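Local coordinates for uncharacterized protein (Sulfolobus solfataricus P2, PDB 2QS7) that is of unknown function but belongs to the DsrE/DsrF-like family and is probably an oxidoreductase, at residues 21-24 / 25-29. Sequence-based numbering, arbitrary orientation.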
ATOM      1  N   LYS A  21      -2.770   2.482 -10.412  1.00 55.46           N
ATOM      2  CA  LYS A  21      -2.659   1.389  -9.448  1.00 56.42           C
ATOM      3  C   LYS A  21      -3.249   0.088  -9.993  1.00 55.49           C
ATOM      4  O   LYS A  21      -2.792  -1.001  -9.668  1.00 57.62           O
ATOM      5  CB  LYS A  21      -3.251   1.767  -8.104  1.00 59.77           C
ATOM      6  CG  LYS A  21      -2.441   2.875  -7.423  1.00 67.02           C
ATOM      7  CD  LYS A  21      -2.399   2.711  -5.907  1.00 74.38           C
ATOM      8  CE  LYS A  21      -1.671   3.868  -5.221  1.00 78.23           C
ATOM      9  NZ  LYS A  21      -1.723   3.810  -3.711  1.00 85.31           N
ATOM     10  N   LEU A  22      -4.230   0.191 -10.867  1.00 54.53           N
ATOM     11  CA  LEU A  22      -4.819  -0.998 -11.451  1.00 53.96           C
ATOM     12  C   LEU A  22      -3.841  -1.645 -12.427  1.00 55.22           C
ATOM     13  O   LEU A  22      -3.838  -2.862 -12.546  1.00 54.66           O
ATOM     14  CB  LEU A  22      -6.161  -0.673 -12.119  1.00 54.52           C
ATOM     15  CG  LEU A  22      -7.320  -0.303 -11.181  1.00 53.69           C
ATOM     16  CD1 LEU A  22      -8.483   0.345 -11.946  1.00 51.90           C
ATOM     17  CD2 LEU A  22      -7.772  -1.531 -10.381  1.00 51.90           C
HETATM   18  N   MSE A  23      -3.016  -0.857 -13.131  1.00 55.95           N
HETATM   19  CA  MSE A  23      -2.021  -1.444 -14.053  1.00 55.83           C
HETATM   20  C   MSE A  23      -1.051  -2.412 -13.367  1.00 55.67           C
HETATM   21  O   MSE A  23      -0.874  -3.514 -13.853  1.00 55.42           O
HETATM   22  CB  MSE A  23      -1.256  -0.363 -14.812  1.00 55.64           C
HETATM   23  CG  MSE A  23      -1.998   0.253 -16.014  1.00 63.22           C
HETATM   24 SE   MSE A  23      -2.542  -1.068 -17.370  0.75 73.77          SE
HETATM   25  CE  MSE A  23      -0.991  -2.306 -17.379  1.00 63.38           C
ATOM     26  N   PRO A  24      -0.391  -1.986 -12.278  1.00 56.80           N
ATOM     27  CA  PRO A  24       0.438  -2.884 -11.475  1.00 56.38           C
ATOM     28  C   PRO A  24      -0.306  -4.163 -11.086  1.00 56.14           C
ATOM     29  O   PRO A  24       0.290  -5.246 -11.052  1.00 59.08           O
ATOM     30  CB  PRO A  24       0.720  -2.064 -10.218  1.00 56.29           C
ATOM     31  CG  PRO A  24       0.560  -0.711 -10.569  1.00 60.91           C
ATOM     32  CD  PRO A  24      -0.314  -0.608 -11.784  1.00 59.98           C
ATOM     33  N   VAL A  25      -1.578  -4.052 -10.697  1.00 55.19           N
ATOM     34  CA  VAL A  25      -2.383  -5.253 -10.353  1.00 54.45           C
ATOM     35  C   VAL A  25      -2.394  -6.201 -11.547  1.00 54.85           C
ATOM     36  O   VAL A  25      -2.113  -7.367 -11.405  1.00 54.55           O
ATOM     37  CB  VAL A  25      -3.830  -4.901  -9.950  1.00 56.49           C
ATOM     38  CG1 VAL A  25      -4.720  -6.182  -9.920  1.00 51.77           C
ATOM     39  CG2 VAL A  25      -3.821  -4.168  -8.590  1.00 50.62           C
ATOM     40  N   GLY A  26      -2.666  -5.666 -12.735  1.00 53.06           N
ATOM     41  CA  GLY A  26      -2.652  -6.477 -13.951  1.00 52.57           C
ATOM     42  C   GLY A  26      -1.285  -7.102 -14.269  1.00 51.96           C
ATOM     43  O   GLY A  26      -1.195  -8.273 -14.641  1.00 51.98           O
ATOM     44  N   ILE A  27      -0.232  -6.311 -14.112  1.00 50.26           N
ATOM     45  CA  ILE A  27       1.121  -6.740 -14.438  1.00 52.58           C
ATOM     46  C   ILE A  27       1.604  -7.768 -13.417  1.00 51.32           C
ATOM     47  O   ILE A  27       2.208  -8.763 -13.775  1.00 53.62           O
ATOM     48  CB  ILE A  27       2.089  -5.518 -14.525  1.00 52.67           C
ATOM     49  CG1 ILE A  27       1.715  -4.621 -15.710  1.00 52.35           C
ATOM     50  CG2 ILE A  27       3.532  -5.981 -14.659  1.00 51.05           C
ATOM     51  CD1 ILE A  27       2.339  -3.265 -15.631  1.00 52.41           C
ATOM     52  N   LEU A  28       1.345  -7.530 -12.148  1.00 51.34           N
ATOM     53  CA  LEU A  28       1.711  -8.518 -11.126  1.00 52.62           C
ATOM     54  C   LEU A  28       0.975  -9.823 -11.363  1.00 50.93           C
ATOM     55  O   LEU A  28       1.548 -10.894 -11.267  1.00 50.84           O
ATOM     56  CB  LEU A  28       1.344  -8.019  -9.740  1.00 52.48           C
ATOM     57  CG  LEU A  28       2.324  -7.071  -9.089  1.00 57.75           C
ATOM     58  CD1 LEU A  28       1.594  -6.220  -8.068  1.00 59.57           C
ATOM     59  CD2 LEU A  28       3.463  -7.882  -8.450  1.00 58.07           C
ATOM     60  N   THR A  29      -0.330  -9.729 -11.616  1.00 50.98           N
ATOM     61  CA  THR A  29      -1.128 -10.930 -11.796  1.00 49.32           C
ATOM     62  C   THR A  29      -0.643 -11.739 -12.975  1.00 50.02           C
ATOM     63  O   THR A  29      -0.471 -12.940 -12.886  1.00 50.90           O
ATOM     64  CB  THR A  29      -2.595 -10.582 -11.980  1.00 52.78           C
ATOM     65  OG1 THR A  29      -3.036  -9.890 -10.805  1.00 50.48           O
ATOM     66  CG2 THR A  29      -3.427 -11.839 -12.177  1.00 45.70           C
TER
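Val25 turns its CG2 methyl back over the preceding helical turn, 3.5 Å from Lys21 O, while its own N makes a weak hydrogen bond of 3.4 Å to that same oxygen. The long bond coincides with a kink at Pro24, whose ring nitrogen carries no hydrogen for the turn before. Regular i to i+4 bonding follows: Gly26 N hydrogen-bonds to Leu22 O, and Ile27 N donates to Met23 O at 2.9 Å, nearly in line with the carbonyl. Ile27 also supplies the one apolar pairing of side chains between 21-24 and 25-29. With CG1 anti to its carbonyl carbon (chi1 -66°), the longer branch runs back along the helix, placing CD1 3.9 Å from CE of selenomethionine Met23, which bends at chi2 and chi3 to meet it. Cutting Ile27 back to alanine removes CG1 and CD1, and would probably leave a gap beside CE of Met23. Leu28 N makes a hydrogen bond of 2.7 Å to Pro24 O, and Thr29 adds a side-chain bond, OG1 to Val25 O at 2.8 Å, reaching this carbonyl from the face opposite Thr29 N. In the beta-alpha-beta unit, helix 19-34 lays Val25 and Leu28 on strand 9-14 and Thr29 on strand 38-43, while Met23 meets Trp87 and Leu90 of helix 87-97 and Pro24 packs on Phe15 of the second subunit.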